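Local coordinates for cytochrome c, 1 heme-binding site (Geobacter sulfurreducens, PDB 4RLR), which binds a single heme, probably transfers electrons, and is essential for accepting electrons from an electrode, at residues A[25-30]-A[37-42]; A[56-59]-A[65-68]; A[97-102]-A[107-112]. One frame throughout, in Å; residues are numbered along the deposited sequence.

Contact 1: residues A[25-30]-A[37-42]. With ZN (zinc ion), chain D; HEM (protoporphyrin IX containing Fe), chain B.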
loop_
_atom_site.group_PDB
_atom_site.type_symbol
_atom_site.label_atom_id
_atom_site.label_comp_id
_atom_site.label_asym_id
_atom_site.label_seq_id
_atom_site.Cartn_x
_atom_site.Cartn_y
_atom_site.Cartn_z
ATOM N N ALA A 25 -3.543 13.801 -5.704
ATOM C CA ALA A 25 -2.185 13.288 -5.569
ATOM C C ALA A 25 -1.521 13.231 -6.940
ATOM O O ALA A 25 -2.211 13.338 -7.970
ATOM C CB ALA A 25 -2.209 11.905 -4.956
ATOM N N ALA A 26 -0.202 13.034 -6.941
ATOM C CA ALA A 26 0.569 12.952 -8.176
ATOM C C ALA A 26 0.035 11.768 -8.989
ATOM O O ALA A 26 -0.319 10.748 -8.413
ATOM C CB ALA A 26 2.047 12.805 -7.862
ATOM N N PRO A 27 -0.074 11.922 -10.317
ATOM C CA PRO A 27 -0.739 10.899 -11.123
ATOM C C PRO A 27 -0.012 9.548 -11.119
ATOM O O PRO A 27 -0.640 8.530 -11.365
ATOM C CB PRO A 27 -0.700 11.468 -12.543
ATOM C CG PRO A 27 -0.237 12.871 -12.416
ATOM C CD PRO A 27 0.416 13.052 -11.122
ATOM N N GLU A 28 1.290 9.559 -10.850
ATOM C CA GLU A 28 2.100 8.356 -10.887
ATOM C C GLU A 28 3.276 8.587 -9.950
ATOM O O GLU A 28 3.593 9.727 -9.655
ATOM C CB GLU A 28 2.638 8.113 -12.309
ATOM C CG GLU A 28 1.606 7.845 -13.407
ATOM C CD GLU A 28 0.783 6.553 -13.239
ATOM O OE1 GLU A 28 1.198 5.624 -12.496
ATOM O OE2 GLU A 28 -0.306 6.475 -13.869
ATOM N N TYR A 29 3.943 7.514 -9.536
ATOM C CA TYR A 29 5.106 7.597 -8.650
ATOM C C TYR A 29 6.183 8.579 -9.136
ATOM O O TYR A 29 6.626 9.446 -8.389
ATOM C CB TYR A 29 5.739 6.222 -8.462
ATOM C CG TYR A 29 6.889 6.313 -7.512
ATOM C CD1 TYR A 29 6.658 6.565 -6.168
ATOM C CD2 TYR A 29 8.207 6.254 -7.955
ATOM C CE1 TYR A 29 7.694 6.728 -5.286
ATOM C CE2 TYR A 29 9.279 6.413 -7.055
ATOM C CZ TYR A 29 9.010 6.646 -5.725
ATOM O OH TYR A 29 10.031 6.812 -4.805
ATOM N N HIS A 30 6.618 8.448 -10.382
ATOM C CA HIS A 30 7.761 9.243 -10.817
ATOM C C HIS A 30 7.350 10.685 -10.989
ATOM O O HIS A 30 8.177 11.576 -10.822
ATOM C CB HIS A 30 8.429 8.650 -12.051
ATOM C CG HIS A 30 9.470 7.624 -11.716
ATOM N ND1 HIS A 30 10.764 7.967 -11.387
ATOM C CD2 HIS A 30 9.400 6.279 -11.596
ATOM C CE1 HIS A 30 11.453 6.881 -11.110
ATOM N NE2 HIS A 30 10.649 5.842 -11.229
ATOM N N GLU A 37 8.015 18.763 -3.920
ATOM C CA GLU A 37 7.543 19.936 -3.193
ATOM C C GLU A 37 6.124 20.299 -3.572
ATOM O O GLU A 37 5.338 20.720 -2.723
ATOM C CB GLU A 37 8.475 21.139 -3.407
ATOM C CG GLU A 37 8.176 22.349 -2.496
ATOM C CD GLU A 37 8.407 22.093 -1.009
ATOM O OE1 GLU A 37 8.883 21.011 -0.624
ATOM O OE2 GLU A 37 8.105 22.981 -0.190
ATOM N N LYS A 38 5.793 20.166 -4.848
ATOM C CA LYS A 38 4.459 20.525 -5.318
ATOM C C LYS A 38 3.410 19.724 -4.564
ATOM O O LYS A 38 2.473 20.283 -4.012
ATOM C CB LYS A 38 4.357 20.247 -6.816
ATOM C CG LYS A 38 2.981 20.419 -7.444
ATOM C CD LYS A 38 3.140 20.470 -8.965
ATOM C CE LYS A 38 2.187 19.548 -9.684
ATOM N NZ LYS A 38 0.776 20.044 -9.720
ATOM N N TRP A 39 3.593 18.409 -4.508
ATOM C CA TRP A 39 2.625 17.546 -3.859
ATOM C C TRP A 39 2.683 17.599 -2.325
ATOM O O TRP A 39 1.643 17.668 -1.652
ATOM C CB TRP A 39 2.807 16.108 -4.381
ATOM C CG TRP A 39 2.785 16.109 -5.894
ATOM C CD1 TRP A 39 3.852 16.009 -6.744
ATOM C CD2 TRP A 39 1.640 16.293 -6.711
ATOM N NE1 TRP A 39 3.430 16.110 -8.044
ATOM C CE2 TRP A 39 2.070 16.258 -8.051
ATOM C CE3 TRP A 39 0.281 16.455 -6.440
ATOM C CZ2 TRP A 39 1.188 16.386 -9.115
ATOM C CZ3 TRP A 39 -0.588 16.577 -7.497
ATOM C CH2 TRP A 39 -0.127 16.543 -8.824
ATOM N N LEU A 40 3.891 17.562 -1.773
ATOM C CA LEU A 40 4.058 17.579 -0.308
ATOM C C LEU A 40 3.444 18.799 0.360
ATOM O O LEU A 40 2.974 18.728 1.501
ATOM C CB LEU A 40 5.545 17.494 0.066
ATOM C CG LEU A 40 6.189 16.129 -0.110
ATOM C CD1 LEU A 40 7.636 16.175 0.375
ATOM C CD2 LEU A 40 5.413 15.021 0.594
ATOM N N ALA A 41 3.450 19.917 -0.351
ATOM C CA ALA A 41 2.921 21.167 0.186
ATOM C C ALA A 41 1.409 21.105 0.383
ATOM O O ALA A 41 0.852 21.896 1.138
ATOM C CB ALA A 41 3.276 22.281 -0.707
ATOM N N LYS A 42 0.757 20.146 -0.270
ATOM C CA LYS A 42 -0.678 19.931 -0.099
ATOM C C LYS A 42 -0.937 18.670 0.733
ATOM O O LYS A 42 -2.053 18.160 0.810
ATOM C CB LYS A 42 -1.344 19.830 -1.476
HETATM ZN ZN ZN D . 11.202 4.013 -10.653
HETATM C CHA HEM B . 3.562 7.341 0.764
HETATM C CHB HEM B . 0.324 3.793 1.286
HETATM C CHC HEM B . -2.394 6.919 3.751
HETATM C CHD HEM B . 0.516 10.575 2.722
HETATM C C1A HEM B . 2.945 6.106 0.782
HETATM C C2A HEM B . 3.558 4.895 0.310
HETATM C C3A HEM B . 2.673 3.907 0.448
HETATM C C4A HEM B . 1.476 4.465 1.016
HETATM C CMA HEM B . 2.849 2.433 0.062
HETATM C CAA HEM B . 4.990 4.813 -0.242
HETATM C CBA HEM B . 5.082 5.026 -1.752
HETATM C CGA HEM B . 6.524 4.755 -2.155
HETATM O O1A HEM B . 6.931 3.587 -2.322
HETATM O O2A HEM B . 7.280 5.724 -2.299
HETATM C C1B HEM B . -0.708 4.352 2.000
HETATM C C2B HEM B . -1.856 3.639 2.457
HETATM C C3B HEM B . -2.611 4.490 3.149
HETATM C C4B HEM B . -1.940 5.767 3.145
HETATM C CMB HEM B . -2.071 2.169 2.106
HETATM C CAB HEM B . -3.935 4.221 3.870
HETATM C CBB HEM B . -3.981 3.139 4.688
HETATM C C1C HEM B . -1.859 8.170 3.643
HETATM C C2C HEM B . -2.464 9.351 4.207
HETATM C C3C HEM B . -1.669 10.393 3.909
HETATM C C4C HEM B . -0.530 9.857 3.193
HETATM C CMC HEM B . -3.828 9.342 4.935
HETATM C CAC HEM B . -1.807 11.897 4.282
HETATM C CBC HEM B . -2.360 12.283 5.453
HETATM C C1D HEM B . 1.583 10.040 2.059
HETATM C C2D HEM B . 2.655 10.835 1.524
HETATM C C3D HEM B . 3.615 9.830 0.902
HETATM C C4D HEM B . 3.015 8.535 1.139
HETATM C CMD HEM B . 2.755 12.380 1.572
HETATM C CAD HEM B . 4.935 10.125 0.181
HETATM C CBD HEM B . 6.032 10.459 1.185
HETATM C CGD HEM B . 6.410 9.184 1.894
HETATM O O1D HEM B . 6.961 8.236 1.288
HETATM O O2D HEM B . 6.146 9.115 3.102
HETATM N NA HEM B . 1.681 5.813 1.235
HETATM N NB HEM B . -0.773 5.643 2.450
HETATM N NC HEM B . -0.659 8.512 3.054
HETATM N ND HEM B . 1.822 8.695 1.821
HETATM FE FE HEM B . 0.441 7.118 2.118
HETATM O O HOH W 1 9.804 2.781 -11.534
#
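Ala26, the residue that meets Trp39, is held in place by backbone hydrogen bonds to Gly45 and Arg47. No hydrogen bond crosses to segment 37-42, and the contact itself is apolar. Ala26 lies over one face of the Trp39 indole. Its CA is 3.5 Å from the centroid of the six-membered ring and only 7° off the ring normal, a CH-pi contact. Ala26 CB sits over the five-membered ring on the same face, 3.5 Å from Trp39 CE2. The opposite face carries CE of Lys38, so the indole is held between its sequence neighbour and the loop. Trp39 CG stands anti to its own carbonyl carbon (chi1 -52°), which sends the ring off the helix to meet this loop. Pro27 crosses the indole at about a right angle, with CD 4.0 Å from Trp39 CZ2. The carbonyl carbon of Ala25 approaches Trp39 CZ3 to 3.5 Å. Ala25 also lies close to Cys20 and His21, the covalent and axial heme ligands, so the loop follows closely on the CXXCH heme-binding motif. Two residues here line the heme pocket. Tyr29 CE1 is 3.2 Å from propionate oxygen O2A of the heme, and Leu40 CD2 packs against heme methyl CMD. Further along segment 25-30, away from segment 37-42, His30 NE2 binds a zinc ion at 2.0 Å. Glu28, the N-cap residue of helix 29-34, hydrogen-bonds through OE2 to His53. Phe32 of helix 29-34 touches Ala26, Trp39 and Leu40, and so joins the loop to helix 36-40.

Contact 2: residues A[56-59]-A[65-68]. With HEM (protoporphyrin IX containing Fe), chain B.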
loop_
_atom_site.group_PDB
_atom_site.type_symbol
_atom_site.label_atom_id
_atom_site.label_comp_id
_atom_site.label_asym_id
_atom_site.label_seq_id
_atom_site.Cartn_x
_atom_site.Cartn_y
_atom_site.Cartn_z
ATOM N N PHE A 56 1.029 -1.567 -8.226
ATOM C CA PHE A 56 2.346 -0.994 -8.538
ATOM C C PHE A 56 3.317 -1.148 -7.350
ATOM O O PHE A 56 4.546 -1.357 -7.525
ATOM C CB PHE A 56 2.158 0.491 -8.922
ATOM C CG PHE A 56 3.416 1.216 -9.369
ATOM C CD1 PHE A 56 4.299 1.769 -8.428
ATOM C CD2 PHE A 56 3.689 1.403 -10.711
ATOM C CE1 PHE A 56 5.421 2.446 -8.824
ATOM C CE2 PHE A 56 4.827 2.088 -11.111
ATOM C CZ PHE A 56 5.686 2.604 -10.163
ATOM N N TYR A 57 2.741 -1.075 -6.153
ATOM C CA TYR A 57 3.473 -1.046 -4.892
ATOM C C TYR A 57 3.519 -2.406 -4.196
ATOM O O TYR A 57 3.890 -2.505 -3.037
ATOM C CB TYR A 57 2.818 -0.002 -3.988
ATOM C CG TYR A 57 2.889 1.352 -4.644
ATOM C CD1 TYR A 57 4.038 2.131 -4.528
ATOM C CD2 TYR A 57 1.823 1.841 -5.431
ATOM C CE1 TYR A 57 4.125 3.373 -5.146
ATOM C CE2 TYR A 57 1.904 3.079 -6.051
ATOM C CZ TYR A 57 3.059 3.828 -5.921
ATOM O OH TYR A 57 3.158 5.035 -6.534
ATOM N N THR A 58 3.168 -3.459 -4.910
ATOM C CA THR A 58 3.187 -4.780 -4.317
ATOM C C THR A 58 4.280 -5.635 -4.951
ATOM O O THR A 58 5.341 -5.714 -4.381
ATOM C CB THR A 58 1.808 -5.441 -4.313
ATOM O OG1 THR A 58 1.365 -5.646 -5.650
ATOM C CG2 THR A 58 0.805 -4.566 -3.542
ATOM N N ALA A 59 4.035 -6.275 -6.087
ATOM C CA ALA A 59 5.069 -7.098 -6.730
ATOM C C ALA A 59 6.040 -6.320 -7.629
ATOM O O ALA A 59 7.244 -6.635 -7.694
ATOM C CB ALA A 59 4.417 -8.196 -7.541
ATOM N N ALA A 65 6.658 -2.165 -1.338
ATOM C CA ALA A 65 6.424 -0.859 -0.689
ATOM C C ALA A 65 5.165 -0.812 0.185
ATOM O O ALA A 65 5.189 -0.273 1.299
ATOM C CB ALA A 65 6.388 0.280 -1.727
ATOM N N LEU A 66 4.069 -1.374 -0.312
ATOM C CA LEU A 66 2.832 -1.375 0.449
ATOM C C LEU A 66 3.016 -2.186 1.718
ATOM O O LEU A 66 2.494 -1.823 2.793
ATOM C CB LEU A 66 1.716 -1.975 -0.394
ATOM C CG LEU A 66 0.341 -2.064 0.233
ATOM C CD1 LEU A 66 -0.172 -0.680 0.537
ATOM C CD2 LEU A 66 -0.589 -2.800 -0.696
ATOM N N MET A 67 3.757 -3.287 1.590
ATOM C CA MET A 67 4.049 -4.150 2.734
ATOM C C MET A 67 4.933 -3.417 3.750
ATOM O O MET A 67 4.627 -3.407 4.953
ATOM C CB MET A 67 4.651 -5.491 2.283
ATOM C CG MET A 67 3.717 -6.337 1.396
ATOM S SD MET A 67 3.600 -5.723 -0.338
ATOM C CE MET A 67 4.391 -7.052 -1.252
ATOM N N ARG A 68 5.980 -2.745 3.275
ATOM C CA ARG A 68 6.842 -1.950 4.149
ATOM C C ARG A 68 6.094 -0.817 4.868
ATOM O O ARG A 68 6.322 -0.576 6.049
ATOM C CB ARG A 68 8.009 -1.361 3.377
ATOM C CG ARG A 68 9.025 -2.405 2.887
ATOM C CD ARG A 68 10.292 -1.729 2.472
ATOM N NE ARG A 68 10.133 -1.020 1.216
ATOM C CZ ARG A 68 10.059 -1.607 0.027
ATOM N NH1 ARG A 68 10.121 -2.939 -0.072
ATOM N NH2 ARG A 68 9.915 -0.864 -1.063
HETATM C CHA HEM B . 3.562 7.341 0.764
HETATM C CHB HEM B . 0.324 3.793 1.286
HETATM C CHC HEM B . -2.394 6.919 3.751
HETATM C CHD HEM B . 0.516 10.575 2.722
HETATM C C1A HEM B . 2.945 6.106 0.782
HETATM C C2A HEM B . 3.558 4.895 0.310
HETATM C C3A HEM B . 2.673 3.907 0.448
HETATM C C4A HEM B . 1.476 4.465 1.016
HETATM C CMA HEM B . 2.849 2.433 0.062
HETATM C CAA HEM B . 4.990 4.813 -0.242
HETATM C CBA HEM B . 5.082 5.026 -1.752
HETATM C CGA HEM B . 6.524 4.755 -2.155
HETATM O O1A HEM B . 6.931 3.587 -2.322
HETATM O O2A HEM B . 7.280 5.724 -2.299
HETATM C C1B HEM B . -0.708 4.352 2.000
HETATM C C2B HEM B . -1.856 3.639 2.457
HETATM C C3B HEM B . -2.611 4.490 3.149
HETATM C C4B HEM B . -1.940 5.767 3.145
HETATM C CMB HEM B . -2.071 2.169 2.106
HETATM C CAB HEM B . -3.935 4.221 3.870
HETATM C CBB HEM B . -3.981 3.139 4.688
HETATM C C1C HEM B . -1.859 8.170 3.643
HETATM C C2C HEM B . -2.464 9.351 4.207
HETATM C C3C HEM B . -1.669 10.393 3.909
HETATM C C4C HEM B . -0.530 9.857 3.193
HETATM C CMC HEM B . -3.828 9.342 4.935
HETATM C CAC HEM B . -1.807 11.897 4.282
HETATM C CBC HEM B . -2.360 12.283 5.453
HETATM C C1D HEM B . 1.583 10.040 2.059
HETATM C C2D HEM B . 2.655 10.835 1.524
HETATM C C3D HEM B . 3.615 9.830 0.902
HETATM C C4D HEM B . 3.015 8.535 1.139
HETATM C CMD HEM B . 2.755 12.380 1.572
HETATM C CAD HEM B . 4.935 10.125 0.181
HETATM C CBD HEM B . 6.032 10.459 1.185
HETATM C CGD HEM B . 6.410 9.184 1.894
HETATM O O1D HEM B . 6.961 8.236 1.288
HETATM O O2D HEM B . 6.146 9.115 3.102
HETATM N NA HEM B . 1.681 5.813 1.235
HETATM N NB HEM B . -0.773 5.643 2.450
HETATM N NC HEM B . -0.659 8.512 3.054
HETATM N ND HEM B . 1.822 8.695 1.821
HETATM FE FE HEM B . 0.441 7.118 2.118
#
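Leu66 reaches Thr58 because its CG stands anti to its own backbone N (chi1 180°), which runs the side chain alongside that of Thr58, pointing the same way. Leu66 CD2 then lies 3.6 Å from Thr58 CG2. Met67 bends at chi2 (76°) and again at chi3, and this folds its methyl CE back to 3.5 Å from Thr58 O. One hydrogen bond joins the backbones: Leu66 N donates to Tyr57 O over 3.0 Å, nearly straight at 171°. It ties the loop to the first turn of the helix. Ala65 CB meets the edge of the Tyr57 ring, 4.1 Å from CD1. A face of that ring is covered by Phe56, whose CD1 sits over the centre. The hydroxyl of Thr58 is held by Ile55 O. The contact is buried and forms part of the heme pocket. Ala65 CB is 3.4 Å from propionate oxygen O1A of the heme, and Leu66 CD1 is 3.8 Å from heme methyl CMB. A zinc ion lies about 4 Å from the Ala65 side chain, and Asp62, a zinc ligand, touches Tyr57. The loop after helix 51-55 is fastened to helix 65-70. On helix 92-106, Trp105 touches Leu66 and Val106 touches Met67.

Contact 3: residues A[97-102]-A[107-112]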
loop_
_atom_site.group_PDB
_atom_site.type_symbol
_atom_site.label_atom_id
_atom_site.label_comp_id
_atom_site.label_asym_id
_atom_site.label_seq_id
_atom_site.Cartn_x
_atom_site.Cartn_y
_atom_site.Cartn_z
ATOM N N ARG A 97 -7.037 -4.992 12.600
ATOM C CA ARG A 97 -8.058 -5.636 11.770
ATOM C C ARG A 97 -7.813 -5.295 10.306
ATOM O O ARG A 97 -7.787 -6.169 9.443
ATOM C CB ARG A 97 -9.477 -5.198 12.157
ATOM C CG ARG A 97 -9.973 -5.731 13.484
ATOM C CD ARG A 97 -11.482 -5.625 13.588
ATOM N NE ARG A 97 -11.925 -4.237 13.566
ATOM C CZ ARG A 97 -12.098 -3.466 14.641
ATOM N NH1 ARG A 97 -11.873 -3.937 15.873
ATOM N NH2 ARG A 97 -12.511 -2.212 14.485
ATOM N N ASN A 98 -7.577 -4.021 10.031
ATOM C CA ASN A 98 -7.372 -3.606 8.648
ATOM C C ASN A 98 -6.050 -4.090 8.067
ATOM O O ASN A 98 -5.973 -4.423 6.872
ATOM C CB ASN A 98 -7.548 -2.087 8.510
ATOM C CG ASN A 98 -9.024 -1.680 8.579
ATOM O OD1 ASN A 98 -9.906 -2.445 8.176
ATOM N ND2 ASN A 98 -9.293 -0.489 9.103
ATOM N N LEU A 99 -5.018 -4.153 8.902
ATOM C CA LEU A 99 -3.759 -4.695 8.455
ATOM C C LEU A 99 -3.950 -6.137 8.057
ATOM O O LEU A 99 -3.273 -6.623 7.151
ATOM C CB LEU A 99 -2.699 -4.598 9.545
ATOM C CG LEU A 99 -1.356 -5.252 9.203
ATOM C CD1 LEU A 99 -0.753 -4.686 7.892
ATOM C CD2 LEU A 99 -0.388 -5.090 10.363
ATOM N N ALA A 100 -4.862 -6.825 8.739
ATOM C CA ALA A 100 -5.043 -8.238 8.498
ATOM C C ALA A 100 -5.707 -8.451 7.133
ATOM O O ALA A 100 -5.412 -9.426 6.464
ATOM C CB ALA A 100 -5.848 -8.888 9.633
ATOM N N VAL A 101 -6.561 -7.510 6.726
ATOM C CA VAL A 101 -7.217 -7.549 5.422
ATOM C C VAL A 101 -6.189 -7.323 4.308
ATOM O O VAL A 101 -6.212 -8.021 3.284
ATOM C CB VAL A 101 -8.358 -6.501 5.344
ATOM C CG1 VAL A 101 -9.060 -6.516 3.996
ATOM C CG2 VAL A 101 -9.396 -6.719 6.475
ATOM N N PHE A 102 -5.268 -6.386 4.501
ATOM C CA PHE A 102 -4.231 -6.165 3.497
ATOM C C PHE A 102 -3.281 -7.364 3.363
ATOM O O PHE A 102 -2.844 -7.675 2.260
ATOM C CB PHE A 102 -3.415 -4.898 3.779
ATOM C CG PHE A 102 -4.051 -3.626 3.293
ATOM C CD1 PHE A 102 -4.945 -2.934 4.103
ATOM C CD2 PHE A 102 -3.732 -3.099 2.061
ATOM C CE1 PHE A 102 -5.515 -1.754 3.678
ATOM C CE2 PHE A 102 -4.286 -1.919 1.617
ATOM C CZ PHE A 102 -5.189 -1.241 2.427
ATOM N N GLY A 107 -1.204 -11.649 -0.181
ATOM C CA GLY A 107 -0.775 -13.038 -0.294
ATOM C C GLY A 107 0.326 -13.312 0.711
ATOM O O GLY A 107 0.055 -13.740 1.834
ATOM N N VAL A 108 1.566 -13.048 0.316
ATOM C CA VAL A 108 2.698 -13.113 1.226
ATOM C C VAL A 108 3.158 -11.681 1.580
ATOM O O VAL A 108 3.360 -10.878 0.688
ATOM C CB VAL A 108 3.861 -13.950 0.608
ATOM C CG1 VAL A 108 5.105 -13.905 1.469
ATOM C CG2 VAL A 108 3.438 -15.414 0.429
ATOM N N TRP A 109 3.326 -11.373 2.867
ATOM C CA TRP A 109 3.823 -10.058 3.305
ATOM C C TRP A 109 5.329 -9.865 3.064
ATOM O O TRP A 109 6.105 -9.680 3.997
ATOM C CB TRP A 109 3.490 -9.843 4.772
ATOM C CG TRP A 109 3.336 -8.389 5.182
ATOM C CD1 TRP A 109 4.122 -7.681 6.051
ATOM C CD2 TRP A 109 2.323 -7.474 4.724
ATOM N NE1 TRP A 109 3.651 -6.380 6.167
ATOM C CE2 TRP A 109 2.547 -6.238 5.363
ATOM C CE3 TRP A 109 1.241 -7.590 3.847
ATOM C CZ2 TRP A 109 1.718 -5.118 5.140
ATOM C CZ3 TRP A 109 0.421 -6.479 3.631
ATOM C CH2 TRP A 109 0.669 -5.272 4.265
ATOM N N ASN A 110 5.746 -9.858 1.803
ATOM C CA ASN A 110 7.161 -9.728 1.490
ATOM C C ASN A 110 7.639 -8.265 1.506
ATOM O O ASN A 110 7.136 -7.435 0.747
ATOM C CB ASN A 110 7.443 -10.362 0.131
ATOM C CG ASN A 110 8.924 -10.639 -0.094
ATOM O OD1 ASN A 110 9.786 -9.804 0.174
ATOM N ND2 ASN A 110 9.221 -11.838 -0.593
ATOM N N LEU A 111 8.633 -7.964 2.342
ATOM C CA LEU A 111 9.128 -6.604 2.485
ATOM C C LEU A 111 10.316 -6.260 1.592
ATOM O O LEU A 111 10.824 -5.128 1.644
ATOM C CB LEU A 111 9.545 -6.336 3.930
ATOM C CG LEU A 111 8.615 -6.688 5.086
ATOM C CD1 LEU A 111 9.113 -5.998 6.353
ATOM C CD2 LEU A 111 7.203 -6.263 4.828
ATOM N N LYS A 112 10.782 -7.219 0.791
ATOM C CA LYS A 112 11.980 -7.016 0.017
ATOM C C LYS A 112 11.768 -6.065 -1.132
ATOM O O LYS A 112 10.637 -5.804 -1.543
ATOM C CB LYS A 112 12.472 -8.329 -0.570
ATOM C CG LYS A 112 13.046 -9.286 0.436
ATOM C CD LYS A 112 13.248 -10.659 -0.193
ATOM C CE LYS A 112 13.644 -11.683 0.863
ATOM N NZ LYS A 112 13.977 -12.998 0.237
#
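Leu99, Phe102 and Trp109 make the contact, and no hydrogen bond crosses between the segments. The apolar part comes first. Leu99 CD1 meets the six-membered ring of Trp109 at CZ2, 3.7 Å away, and lies almost as near CH2. Phe102 offers CB, 4.1 Å from Trp109 CH2, while its own ring turns away toward the heme. The chi1 of Trp109, -153°, is roughly anti and swings the indole back to the helix from the chain that leaves it. Met67 and Leu70 of helix 65-70 also touch Trp109, and Leu70 touches Phe102, so the tryptophan is wedged between helices 92-106 and 65-70. The second kind is a polar atom at a ring edge: Phe102 O lies near the plane of the indole, 3.7 Å from Trp109 CZ3. Polar and charged contacts form the third group. Trp109 NE1 donates to Asp71 OD1, which helps fix the rotation of the indole, and Lys103 adds a cation-pi contact. In the loop, Asn110 OD1 accepts from Lys112 N at 2.8 Å, in the carbonyl plane. Lys112 NZ forms a salt bridge with Glu121. Gly107, with positive phi, is the first residue past helix 92-106. An inverse gamma turn centred on Trp109 and an Asx turn at Asn110 follow. Together they mark a helix exit whose chain folds back, with the tryptophan packed on the helix just left.

How the contacts relate
The contacts follow one another along the chain, each closing before the next opens. Contacts 1 and 2 have centres about 18 Å apart, and both touch the heme. They meet where Tyr29 CB packs on Tyr57 OH at 3.4 Å. Contact 2 lies nearest the middle of the chain. Contact 3 is about 10 Å from it, centre to centre. Its helix 92-106 is the next after helix 65-70 of contact 2, and Arg68 NH1 hydrogen-bonds to Leu111 O at 2.9 Å. Contacts 1 and 3 lie on opposite sides of the chain's centre, about 25 Å apart, centre to centre. Phe102 of contact 3 is about 5 Å from the heme. Contact 2 therefore connects both flanks of this single-heme fold of helices and loops without strands.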